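Local structure of FAD-binding oxidoreductase (Gulosibacter chungangensis, 7PBG) at residues G181-L186 and I227-G232; F390-H395 and D447-A452; P271-P276 and T323-R328. The protein oxidises 4-alkylphenols such as 4-ethylphenol, dehydrogenating the side chain to give 4-vinylphenol products, with a covalently bound FAD as cofactor. All coordinates share one frame; numbering follows the deposited sequence.

Contact 1 of 3, residues G181-L186 and I227-G232; sequences GMEVVL and ICTRMG. With FAD (flavin-adenine dinucleotide), chain C.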
loop_
_atom_site.group_PDB
_atom_site.type_symbol
_atom_site.label_atom_id
_atom_site.label_comp_id
_atom_site.label_asym_id
_atom_site.label_seq_id
_atom_site.Cartn_x
_atom_site.Cartn_y
_atom_site.Cartn_z
ATOM N N GLY A 181 8.772 -1.741 6.493
ATOM C CA GLY A 181 9.797 -1.283 7.435
ATOM C C GLY A 181 11.087 -1.021 6.696
ATOM O O GLY A 181 11.749 -2.002 6.251
ATOM N N MET A 182 11.500 0.234 6.625
ATOM C CA MET A 182 12.706 0.637 5.891
ATOM C C MET A 182 13.545 1.492 6.831
ATOM O O MET A 182 12.962 2.299 7.601
ATOM C CB MET A 182 12.334 1.491 4.675
ATOM C CG MET A 182 11.647 0.702 3.617
ATOM S SD MET A 182 10.930 1.781 2.370
ATOM C CE MET A 182 12.406 2.277 1.479
ATOM N N GLU A 183 14.855 1.311 6.768
ATOM C CA GLU A 183 15.801 2.304 7.300
ATOM C C GLU A 183 16.283 3.121 6.110
ATOM O O GLU A 183 16.690 2.518 5.082
ATOM C CB GLU A 183 16.954 1.615 8.036
ATOM C CG GLU A 183 17.927 2.603 8.671
ATOM C CD GLU A 183 19.015 1.906 9.479
ATOM O OE1 GLU A 183 19.966 1.433 8.870
ATOM O OE2 GLU A 183 18.874 1.780 10.706
ATOM N N VAL A 184 16.266 4.440 6.260
ATOM C CA VAL A 184 16.547 5.368 5.158
ATOM C C VAL A 184 17.492 6.432 5.686
ATOM O O VAL A 184 17.175 7.076 6.659
ATOM C CB VAL A 184 15.246 5.957 4.541
ATOM C CG1 VAL A 184 15.542 6.855 3.376
ATOM C CG2 VAL A 184 14.291 4.866 4.091
ATOM N N VAL A 185 18.575 6.666 4.967
ATOM C CA VAL A 185 19.417 7.872 5.210
ATOM C C VAL A 185 18.828 8.953 4.327
ATOM O O VAL A 185 18.808 8.819 3.104
ATOM C CB VAL A 185 20.895 7.593 4.924
ATOM C CG1 VAL A 185 21.692 8.880 5.067
ATOM C CG2 VAL A 185 21.410 6.489 5.806
ATOM N N LEU A 186 18.353 10.004 4.959
ATOM C CA LEU A 186 17.751 11.146 4.265
ATOM C C LEU A 186 18.881 12.014 3.698
ATOM O O LEU A 186 20.042 11.769 3.982
ATOM C CB LEU A 186 16.842 11.938 5.205
ATOM C CG LEU A 186 15.645 11.157 5.741
ATOM C CD1 LEU A 186 14.941 11.945 6.860
ATOM C CD2 LEU A 186 14.678 10.834 4.629
ATOM N N ILE A 227 18.162 7.245 0.921
ATOM C CA ILE A 227 18.971 6.031 0.627
ATOM C C ILE A 227 18.590 4.922 1.614
ATOM O O ILE A 227 18.807 5.046 2.809
ATOM C CB ILE A 227 20.459 6.373 0.607
ATOM C CG1 ILE A 227 20.748 7.530 -0.345
ATOM C CG2 ILE A 227 21.275 5.119 0.322
ATOM C CD1 ILE A 227 22.189 8.017 -0.276
ATOM N N CYS A 228 18.001 3.837 1.117
ATOM C CA CYS A 228 17.543 2.733 1.957
ATOM C C CYS A 228 18.738 1.804 2.323
ATOM O O CYS A 228 19.548 1.469 1.443
ATOM C CB CYS A 228 16.518 1.923 1.226
ATOM S SG CYS A 228 15.798 0.649 2.287
ATOM N N THR A 229 18.883 1.515 3.610
ATOM C CA THR A 229 19.987 0.661 4.124
ATOM C C THR A 229 19.432 -0.648 4.678
ATOM O O THR A 229 20.223 -1.552 5.006
ATOM C CB THR A 229 20.782 1.468 5.145
ATOM O OG1 THR A 229 19.884 1.858 6.189
ATOM C CG2 THR A 229 21.410 2.684 4.502
ATOM N N ARG A 230 18.132 -0.773 4.803
ATOM C CA ARG A 230 17.514 -1.999 5.397
ATOM C C ARG A 230 16.059 -2.012 5.000
ATOM O O ARG A 230 15.408 -0.912 5.007
ATOM C CB ARG A 230 17.701 -2.003 6.922
ATOM C CG ARG A 230 17.306 -3.343 7.539
ATOM C CD ARG A 230 17.072 -3.303 9.031
ATOM N NE ARG A 230 18.296 -2.940 9.713
ATOM C CZ ARG A 230 18.647 -3.314 10.919
ATOM N NH1 ARG A 230 17.856 -4.094 11.642
ATOM N NH2 ARG A 230 19.824 -2.924 11.373
ATOM N N MET A 231 15.499 -3.189 4.697
ATOM C CA MET A 231 14.097 -3.288 4.278
ATOM C C MET A 231 13.524 -4.629 4.727
ATOM O O MET A 231 14.228 -5.661 4.570
ATOM C CB MET A 231 13.947 -3.184 2.766
ATOM C CG MET A 231 12.495 -3.161 2.305
ATOM S SD MET A 231 12.381 -3.173 0.517
ATOM C CE MET A 231 12.468 -1.402 0.272
ATOM N N GLY A 232 12.335 -4.589 5.335
ATOM C CA GLY A 232 11.612 -5.841 5.594
ATOM C C GLY A 232 10.842 -6.253 4.356
ATOM O O GLY A 232 10.265 -5.368 3.656
HETATM P PA FAD C . 18.792 -1.428 -8.417
HETATM O O1A FAD C . 19.404 -1.124 -9.746
HETATM O O2A FAD C . 19.705 -1.655 -7.238
HETATM O O5B FAD C . 17.823 -0.249 -8.052
HETATM C C5B FAD C . 16.925 0.307 -9.002
HETATM C C4B FAD C . 16.681 1.745 -8.614
HETATM O O4B FAD C . 16.012 1.822 -7.322
HETATM C C3B FAD C . 17.934 2.617 -8.434
HETATM O O3B FAD C . 18.410 3.107 -9.684
HETATM C C2B FAD C . 17.455 3.680 -7.434
HETATM O O2B FAD C . 16.733 4.681 -8.127
HETATM C C1B FAD C . 16.561 2.852 -6.517
HETATM N N9A FAD C . 17.240 2.244 -5.403
HETATM C C8A FAD C . 17.666 0.955 -5.333
HETATM N N7A FAD C . 18.226 0.684 -4.191
HETATM C C5A FAD C . 18.225 1.871 -3.496
HETATM C C6A FAD C . 18.639 2.201 -2.202
HETATM N N6A FAD C . 19.255 1.335 -1.387
HETATM N N1A FAD C . 18.472 3.485 -1.813
HETATM C C2A FAD C . 17.850 4.349 -2.656
HETATM N N3A FAD C . 17.387 4.136 -3.881
HETATM C C4A FAD C . 17.612 2.856 -4.245
HETATM N N1 FAD C . 11.780 -6.057 -13.437
HETATM C C2 FAD C . 10.771 -6.465 -12.689
HETATM O O2 FAD C . 10.377 -5.784 -11.707
HETATM N N3 FAD C . 10.184 -7.660 -12.890
HETATM C C4 FAD C . 10.524 -8.483 -13.925
HETATM O O4 FAD C . 9.997 -9.608 -14.019
HETATM C C4X FAD C . 11.544 -8.076 -14.765
HETATM N N5 FAD C . 11.857 -8.856 -15.765
HETATM C C5X FAD C . 12.882 -8.433 -16.575
HETATM C C6 FAD C . 13.254 -9.264 -17.641
HETATM C C7 FAD C . 14.310 -8.950 -18.474
HETATM C C7M FAD C . 14.683 -9.891 -19.601
HETATM C C8 FAD C . 15.031 -7.762 -18.227
HETATM C C8M FAD C . 16.183 -7.377 -19.104
HETATM C C9 FAD C . 14.651 -6.918 -17.203
HETATM C C9A FAD C . 13.585 -7.230 -16.340
HETATM N N10 FAD C . 13.215 -6.432 -15.261
HETATM C C10 FAD C . 12.184 -6.838 -14.427
HETATM C "C1'" FAD C . 13.962 -5.198 -14.903
HETATM C "C2'" FAD C . 15.122 -5.449 -13.927
HETATM O "O2'" FAD C . 15.882 -6.647 -14.304
HETATM C "C3'" FAD C . 14.710 -5.671 -12.457
HETATM O "O3'" FAD C . 13.713 -4.750 -12.087
HETATM C "C4'" FAD C . 15.848 -5.596 -11.430
HETATM O "O4'" FAD C . 15.493 -6.331 -10.249
HETATM C "C5'" FAD C . 16.167 -4.168 -11.076
HETATM O "O5'" FAD C . 17.551 -3.999 -10.740
HETATM P P FAD C . 18.063 -4.114 -9.232
HETATM O O1P FAD C . 19.538 -4.385 -9.261
HETATM O O2P FAD C . 17.172 -5.107 -8.557
HETATM O O3P FAD C . 17.787 -2.665 -8.613
HETATM O O HOH W 1 20.499 -1.304 9.141
#
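Glu-183 OE1 is gripped by several donors. Thr-229 OG1 donates a hydrogen bond to it at 2.7 Å, meeting the anti lone pair of the carboxylate. Water 1 donates to the same oxygen and accepts from Arg-230 NE, so Glu-183 and Arg-230 are joined through water. Thr-64 OG1 is a further partner of OE1, and OE2 forms a salt bridge with Arg-193. Glu-183 CG stands anti to the backbone N (chi1 -177°) and the chain runs on extended, which brings the carboxylate alongside the Thr-229 hydroxyl. An alanine in place of Glu-183 would probably leave Arg-193 without its carboxylate mate and the Thr-229 hydroxyl with its weak bond to Thr-64.

The strands 181-186 and 227-232 run antiparallel in a sheet of the PCMH-type FAD-binding fold. Glu-183 N bonds to Arg-230 O at 2.9 Å, and Val-185 pairs both ways with Ile-227. Between Glu-183 and Val-184 the register slips by one residue, a beta bulge that takes in Thr-229, whose N donates to Glu-183 O. Met-182, Val-184, Cys-228 and Met-231 share one face. There Met-182 CE touches Cys-228 SG at 3.8 Å and Met-231 CE at 3.9 Å.

The main chain of Cys-228 hydrogen-bonds the adenine edge of FAD. Its N donates to FAD N1A at 3.0 Å, and its O accepts from FAD N6A at 2.8 Å.

Helix 158-163 packs on the methionine face through Met-159 and Met-163. Helix 64-77 covers Val-185 and Ile-227 on the other face. Strand 191-193 pairs with the far edge of strand 179-186.

Contact 2 of 3, residues F390-H395 and D447-A452; sequences FPNAGH and DTADPA. With FAD (flavin-adenine dinucleotide), chain C.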
loop_
_atom_site.group_PDB
_atom_site.type_symbol
_atom_site.label_atom_id
_atom_site.label_comp_id
_atom_site.label_asym_id
_atom_site.label_seq_id
_atom_site.Cartn_x
_atom_site.Cartn_y
_atom_site.Cartn_z
ATOM N N PHE A 390 20.507 -12.049 -30.488
ATOM C CA PHE A 390 21.584 -11.700 -31.439
ATOM C C PHE A 390 22.684 -11.028 -30.623
ATOM O O PHE A 390 22.468 -10.633 -29.471
ATOM C CB PHE A 390 21.027 -10.847 -32.579
ATOM C CG PHE A 390 20.295 -9.609 -32.134
ATOM C CD1 PHE A 390 21.006 -8.531 -31.647
ATOM C CD2 PHE A 390 18.916 -9.528 -32.213
ATOM C CE1 PHE A 390 20.344 -7.374 -31.271
ATOM C CE2 PHE A 390 18.243 -8.403 -31.777
ATOM C CZ PHE A 390 18.962 -7.316 -31.327
ATOM N N PRO A 391 23.865 -10.807 -31.218
ATOM C CA PRO A 391 24.985 -10.266 -30.454
ATOM C C PRO A 391 24.654 -8.883 -29.876
ATOM O O PRO A 391 24.184 -8.058 -30.589
ATOM C CB PRO A 391 26.163 -10.261 -31.453
ATOM C CG PRO A 391 25.785 -11.301 -32.456
ATOM C CD PRO A 391 24.273 -11.240 -32.572
ATOM N N ASN A 392 24.937 -8.705 -28.590
ATOM C CA ASN A 392 24.798 -7.415 -27.861
ATOM C C ASN A 392 23.309 -7.045 -27.729
ATOM O O ASN A 392 23.013 -5.870 -27.492
ATOM C CB ASN A 392 25.560 -6.270 -28.565
ATOM C CG ASN A 392 26.934 -6.668 -29.053
ATOM O OD1 ASN A 392 27.698 -7.276 -28.324
ATOM N ND2 ASN A 392 27.209 -6.384 -30.312
ATOM N N ALA A 393 22.376 -8.012 -27.815
ATOM C CA ALA A 393 20.942 -7.730 -27.635
ATOM C C ALA A 393 20.714 -7.213 -26.204
ATOM O O ALA A 393 21.173 -7.787 -25.197
ATOM C CB ALA A 393 20.091 -8.951 -27.876
ATOM N N GLY A 394 19.983 -6.118 -26.119
ATOM C CA GLY A 394 19.522 -5.593 -24.837
ATOM C C GLY A 394 18.162 -4.972 -25.041
ATOM O O GLY A 394 17.675 -4.972 -26.194
ATOM N N HIS A 395 17.577 -4.501 -23.952
ATOM C CA HIS A 395 16.201 -3.969 -23.967
ATOM C C HIS A 395 16.117 -2.588 -23.361
ATOM O O HIS A 395 17.093 -2.081 -22.798
ATOM C CB HIS A 395 15.272 -5.032 -23.346
ATOM C CG HIS A 395 15.643 -5.419 -21.970
ATOM N ND1 HIS A 395 15.843 -4.521 -20.946
ATOM C CD2 HIS A 395 15.789 -6.639 -21.430
ATOM C CE1 HIS A 395 16.214 -5.174 -19.871
ATOM N NE2 HIS A 395 16.095 -6.471 -20.111
ATOM N N ASP A 447 20.553 -3.711 -30.752
ATOM C CA ASP A 447 22.014 -3.914 -30.635
ATOM C C ASP A 447 22.582 -2.801 -29.771
ATOM O O ASP A 447 22.740 -1.658 -30.280
ATOM C CB ASP A 447 22.653 -3.891 -32.023
ATOM C CG ASP A 447 24.104 -4.263 -32.033
ATOM O OD1 ASP A 447 24.744 -4.154 -31.004
ATOM O OD2 ASP A 447 24.592 -4.523 -33.140
ATOM N N THR A 448 22.941 -3.109 -28.521
ATOM C CA THR A 448 23.344 -2.098 -27.525
ATOM C C THR A 448 24.653 -1.447 -27.966
ATOM O O THR A 448 24.920 -0.342 -27.476
ATOM C CB THR A 448 23.464 -2.695 -26.130
ATOM O OG1 THR A 448 24.501 -3.694 -26.176
ATOM C CG2 THR A 448 22.122 -3.212 -25.692
ATOM N N ALA A 449 25.458 -2.129 -28.792
ATOM C CA ALA A 449 26.797 -1.646 -29.225
ATOM C C ALA A 449 26.697 -0.717 -30.439
ATOM O O ALA A 449 27.720 -0.090 -30.768
ATOM C CB ALA A 449 27.709 -2.808 -29.529
ATOM N N ASP A 450 25.543 -0.610 -31.103
ATOM C CA ASP A 450 25.418 0.028 -32.436
ATOM C C ASP A 450 24.682 1.353 -32.289
ATOM O O ASP A 450 23.484 1.361 -32.015
ATOM C CB ASP A 450 24.703 -0.887 -33.426
ATOM C CG ASP A 450 24.441 -0.257 -34.787
ATOM O OD1 ASP A 450 24.820 0.902 -34.990
ATOM O OD2 ASP A 450 23.868 -0.935 -35.624
ATOM N N PRO A 451 25.350 2.517 -32.507
ATOM C CA PRO A 451 24.667 3.800 -32.345
ATOM C C PRO A 451 23.385 3.979 -33.174
ATOM O O PRO A 451 22.451 4.645 -32.706
ATOM C CB PRO A 451 25.751 4.832 -32.724
ATOM C CG PRO A 451 27.062 4.112 -32.406
ATOM C CD PRO A 451 26.791 2.658 -32.780
ATOM N N ALA A 452 23.320 3.412 -34.378
ATOM C CA ALA A 452 22.115 3.511 -35.237
ATOM C C ALA A 452 20.976 2.758 -34.554
ATOM O O ALA A 452 19.833 3.231 -34.601
ATOM C CB ALA A 452 22.390 2.950 -36.629
HETATM P PA FAD C . 18.792 -1.428 -8.417
HETATM O O1A FAD C . 19.404 -1.124 -9.746
HETATM O O2A FAD C . 19.705 -1.655 -7.238
HETATM O O5B FAD C . 17.823 -0.249 -8.052
HETATM C C5B FAD C . 16.925 0.307 -9.002
HETATM C C4B FAD C . 16.681 1.745 -8.614
HETATM O O4B FAD C . 16.012 1.822 -7.322
HETATM C C3B FAD C . 17.934 2.617 -8.434
HETATM O O3B FAD C . 18.410 3.107 -9.684
HETATM C C2B FAD C . 17.455 3.680 -7.434
HETATM O O2B FAD C . 16.733 4.681 -8.127
HETATM C C1B FAD C . 16.561 2.852 -6.517
HETATM N N9A FAD C . 17.240 2.244 -5.403
HETATM C C8A FAD C . 17.666 0.955 -5.333
HETATM N N7A FAD C . 18.226 0.684 -4.191
HETATM C C5A FAD C . 18.225 1.871 -3.496
HETATM C C6A FAD C . 18.639 2.201 -2.202
HETATM N N6A FAD C . 19.255 1.335 -1.387
HETATM N N1A FAD C . 18.472 3.485 -1.813
HETATM C C2A FAD C . 17.850 4.349 -2.656
HETATM N N3A FAD C . 17.387 4.136 -3.881
HETATM C C4A FAD C . 17.612 2.856 -4.245
HETATM N N1 FAD C . 11.780 -6.057 -13.437
HETATM C C2 FAD C . 10.771 -6.465 -12.689
HETATM O O2 FAD C . 10.377 -5.784 -11.707
HETATM N N3 FAD C . 10.184 -7.660 -12.890
HETATM C C4 FAD C . 10.524 -8.483 -13.925
HETATM O O4 FAD C . 9.997 -9.608 -14.019
HETATM C C4X FAD C . 11.544 -8.076 -14.765
HETATM N N5 FAD C . 11.857 -8.856 -15.765
HETATM C C5X FAD C . 12.882 -8.433 -16.575
HETATM C C6 FAD C . 13.254 -9.264 -17.641
HETATM C C7 FAD C . 14.310 -8.950 -18.474
HETATM C C7M FAD C . 14.683 -9.891 -19.601
HETATM C C8 FAD C . 15.031 -7.762 -18.227
HETATM C C8M FAD C . 16.183 -7.377 -19.104
HETATM C C9 FAD C . 14.651 -6.918 -17.203
HETATM C C9A FAD C . 13.585 -7.230 -16.340
HETATM N N10 FAD C . 13.215 -6.432 -15.261
HETATM C C10 FAD C . 12.184 -6.838 -14.427
HETATM C "C1'" FAD C . 13.962 -5.198 -14.903
HETATM C "C2'" FAD C . 15.122 -5.449 -13.927
HETATM O "O2'" FAD C . 15.882 -6.647 -14.304
HETATM C "C3'" FAD C . 14.710 -5.671 -12.457
HETATM O "O3'" FAD C . 13.713 -4.750 -12.087
HETATM C "C4'" FAD C . 15.848 -5.596 -11.430
HETATM O "O4'" FAD C . 15.493 -6.331 -10.249
HETATM C "C5'" FAD C . 16.167 -4.168 -11.076
HETATM O "O5'" FAD C . 17.551 -3.999 -10.740
HETATM P P FAD C . 18.063 -4.114 -9.232
HETATM O O1P FAD C . 19.538 -4.385 -9.261
HETATM O O2P FAD C . 17.172 -5.107 -8.557
HETATM O O3P FAD C . 17.787 -2.665 -8.613
HETATM O O HOH W 2 24.412 -7.494 -33.224
#
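Ala-393 and Asp-447 form an antiparallel, non-hydrogen-bonded pair, with their CA atoms 5.0 Å apart. A type II turn from Phe-390 to Ala-393 leads into one strand, and a type I turn from Asp-447 to Asp-450 leads out of the other. The turns meet at Asn-392 O, which accepts from Thr-448 N at 2.9 Å in a nearly straight bond (173° at the hydrogen). Thr-448 OG1 lies equally near this oxygen.

Thr-448 CG2 rests on Gly-394 CA at 3.6 Å. A CB on Gly-394 would clash with that methyl. Asn-392 and Asp-447 lie side by side and point the same way, with amide and carboxylate planes 30° apart. Asn-392 ND2 gives Asp-447 OD1 only a weak bond of 3.4 Å, and it also touches Ala-449 CB. Asp-447 OD1 accepts from Ala-449 N at 3.1 Å, making an Asx turn. Water 2 donates to Pro-391 O and, weakly, to Asp-447 OD2. The Phe-390 ring turns an edge to Asp-447: CE1 is 3.7 Å from its N. Ala-393 CB sits over one ring face, toward the rim.

The CB of His-395 points away from segment 447-452. Its NE2 is bonded to FAD C8M at 1.4 Å, the covalent flavin link.

Strand 393-402 begins here beside the end of strand 438-447 in the antiparallel sheet of the FAD-oxidase C-terminal region; Leu-443 and Leu-445 touch His-395 and Phe-390. Asp-450 is the N-cap of helix 451-470, accepting from Ala-452 N. Phe-45, from a loop, meets the His-395 ring edge to face and also touches Thr-448.

Contact 3 of 3, residues P271-P276 and T323-R328; sequences PLQAAP and TCYGPR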
loop_
_atom_site.group_PDB
_atom_site.type_symbol
_atom_site.label_atom_id
_atom_site.label_comp_id
_atom_site.label_asym_id
_atom_site.label_seq_id
_atom_site.Cartn_x
_atom_site.Cartn_y
_atom_site.Cartn_z
ATOM N N PRO A 271 -10.190 -18.410 -9.763
ATOM C CA PRO A 271 -9.103 -19.403 -9.638
ATOM C C PRO A 271 -7.699 -18.988 -10.081
ATOM O O PRO A 271 -6.762 -19.696 -9.846
ATOM C CB PRO A 271 -9.593 -20.480 -10.613
ATOM C CG PRO A 271 -10.243 -19.697 -11.696
ATOM C CD PRO A 271 -11.045 -18.695 -10.916
ATOM N N LEU A 272 -7.520 -17.773 -10.592
ATOM C CA LEU A 272 -6.178 -17.262 -10.884
ATOM C C LEU A 272 -5.694 -16.566 -9.606
ATOM O O LEU A 272 -6.118 -15.413 -9.322
ATOM C CB LEU A 272 -6.197 -16.356 -12.120
ATOM C CG LEU A 272 -6.419 -17.026 -13.483
ATOM C CD1 LEU A 272 -6.584 -15.980 -14.580
ATOM C CD2 LEU A 272 -5.258 -17.967 -13.821
ATOM N N GLN A 273 -4.910 -17.309 -8.818
ATOM C CA GLN A 273 -4.439 -16.873 -7.479
ATOM C C GLN A 273 -3.226 -15.965 -7.597
ATOM O O GLN A 273 -2.979 -15.155 -6.651
ATOM C CB GLN A 273 -4.086 -18.113 -6.675
ATOM C CG GLN A 273 -5.292 -18.983 -6.391
ATOM C CD GLN A 273 -4.773 -20.315 -5.899
ATOM O OE1 GLN A 273 -4.365 -21.139 -6.706
ATOM N NE2 GLN A 273 -4.948 -20.589 -4.595
ATOM N N ALA A 274 -2.503 -16.093 -8.698
ATOM C CA ALA A 274 -1.461 -15.135 -9.092
ATOM C C ALA A 274 -1.813 -14.629 -10.482
ATOM O O ALA A 274 -2.437 -15.353 -11.251
ATOM C CB ALA A 274 -0.107 -15.821 -9.016
ATOM N N ALA A 275 -1.392 -13.413 -10.793
ATOM C CA ALA A 275 -1.649 -12.788 -12.103
ATOM C C ALA A 275 -0.865 -13.571 -13.156
ATOM O O ALA A 275 0.340 -13.738 -13.029
ATOM C CB ALA A 275 -1.243 -11.349 -12.048
ATOM N N PRO A 276 -1.539 -14.234 -14.120
ATOM C CA PRO A 276 -0.796 -14.936 -15.139
ATOM C C PRO A 276 -0.146 -13.958 -16.116
ATOM O O PRO A 276 -0.541 -12.804 -16.163
ATOM C CB PRO A 276 -1.836 -15.876 -15.768
ATOM C CG PRO A 276 -3.146 -15.137 -15.574
ATOM C CD PRO A 276 -3.004 -14.381 -14.276
ATOM N N THR A 323 -0.015 -20.428 -12.239
ATOM C CA THR A 323 0.211 -21.398 -11.147
ATOM C C THR A 323 -0.943 -21.340 -10.150
ATOM O O THR A 323 -1.518 -20.276 -9.882
ATOM C CB THR A 323 1.574 -21.166 -10.489
ATOM O OG1 THR A 323 2.592 -21.177 -11.479
ATOM C CG2 THR A 323 1.850 -22.185 -9.398
ATOM N N CYS A 324 -1.340 -22.509 -9.679
ATOM C CA CYS A 324 -2.325 -22.706 -8.608
ATOM C C CYS A 324 -1.583 -23.185 -7.356
ATOM O O CYS A 324 -0.529 -23.921 -7.436
ATOM C CB CYS A 324 -3.373 -23.705 -9.062
ATOM S SG CYS A 324 -4.504 -22.965 -10.267
ATOM N N TYR A 325 -2.082 -22.732 -6.225
ATOM C CA TYR A 325 -1.439 -22.895 -4.893
ATOM C C TYR A 325 -2.449 -23.462 -3.917
ATOM O O TYR A 325 -3.563 -22.915 -3.832
ATOM C CB TYR A 325 -0.950 -21.555 -4.341
ATOM C CG TYR A 325 -0.069 -20.791 -5.293
ATOM C CD1 TYR A 325 1.308 -20.820 -5.170
ATOM C CD2 TYR A 325 -0.599 -20.094 -6.365
ATOM C CE1 TYR A 325 2.142 -20.128 -6.034
ATOM C CE2 TYR A 325 0.224 -19.437 -7.259
ATOM C CZ TYR A 325 1.605 -19.414 -7.080
ATOM O OH TYR A 325 2.409 -18.751 -7.990
ATOM N N GLY A 326 -2.047 -24.459 -3.140
ATOM C CA GLY A 326 -2.843 -24.885 -1.978
ATOM C C GLY A 326 -2.823 -26.390 -1.850
ATOM O O GLY A 326 -2.033 -27.049 -2.504
ATOM N N PRO A 327 -3.753 -26.935 -1.054
ATOM C CA PRO A 327 -3.941 -28.371 -1.037
ATOM C C PRO A 327 -4.457 -28.817 -2.403
ATOM O O PRO A 327 -5.134 -28.046 -3.104
ATOM C CB PRO A 327 -4.991 -28.592 0.050
ATOM C CG PRO A 327 -5.730 -27.295 0.156
ATOM C CD PRO A 327 -4.803 -26.191 -0.342
ATOM N N ARG A 328 -4.204 -30.073 -2.739
ATOM C CA ARG A 328 -4.577 -30.622 -4.057
ATOM C C ARG A 328 -6.082 -30.493 -4.323
ATOM O O ARG A 328 -6.443 -30.260 -5.496
ATOM C CB ARG A 328 -4.095 -32.057 -4.220
ATOM C CG ARG A 328 -4.043 -32.523 -5.664
ATOM C CD ARG A 328 -3.144 -31.704 -6.568
ATOM N NE ARG A 328 -3.236 -32.131 -7.958
ATOM C CZ ARG A 328 -2.209 -32.411 -8.782
ATOM N NH1 ARG A 328 -0.942 -32.241 -8.403
ATOM N NH2 ARG A 328 -2.487 -32.800 -10.021
HETATM O O HOH W 3 -3.776 -19.408 -10.501
HETATM O O HOH W 4 -0.716 -17.450 -12.240
#
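Gln-273 reaches Tyr-325 with CG anti to its own carbonyl carbon (chi1 -65°) and an extended chain beyond it, which lays the amide along the backbone of strand 318-326. Tyr-325 has a similar first torsion (chi1 -53°), and its ring lies beside Gln-273 CB and Ala-274. The amide behaves like one more peptide group, placed against a strand of the eight-stranded antiparallel sheet. It accepts and donates at a single residue. Gln-273 OE1 takes the N-H of Tyr-325 at 2.8 Å, with the donor tilted 33° from the carbonyl plane. Gln-273 NE2 donates to Tyr-325 O at 2.8 Å, in the carbonyl plane and on a lone pair. These two bonds fix the rotation of the amide. OE1 also lies 3.2 Å from Cys-324 CA and comes to the Tyr-325 ring at its edge.

Two waters fill in where the loop 271-276 runs beside the strand. Water 3 accepts from Gln-273 N; its link to Thr-323 O is unusually short and so doubtful in detail. Water 4 accepts from Thr-323 N and donates to Ala-274 O. Ala-274 N is buried here with no partner in the model.

Helix 328-342 packs on the loop and the strand, with Tyr-334 against Pro-271 and Gln-273, and Ile-338 against Cys-324. The Tyr-325 hydroxyl is hydrogen-bonded to Asn-375 O, and Pro-171 touches both Ala-274 and Tyr-325. One face of the Tyr-325 ring carries Thr-323 CG2, 3.6 Å above the plane, while Ala-274 CB is 4.0 Å from Tyr-325 CE2.

How the contacts relate
Contacts 1 and 3 are buried, while contact 2 is only partly so, with three exposed residues. Contacts 2 and 3 both reach the same antiparallel sheet but lie about 18 Å apart at their nearest atoms. Contact 1 is in a separate antiparallel sheet. Contacts 1 and 2 both touch FAD, at its two ends: the first by backbone bonds to adenine, the second by a covalent bond at the flavin. Their centres are 35 Å apart. The chemistry follows the place. Contact 1 is a strand ladder with a buried carboxylate, contact 2 joins two turns, and contact 3 uses a side-chain amide and waters between loop and strand.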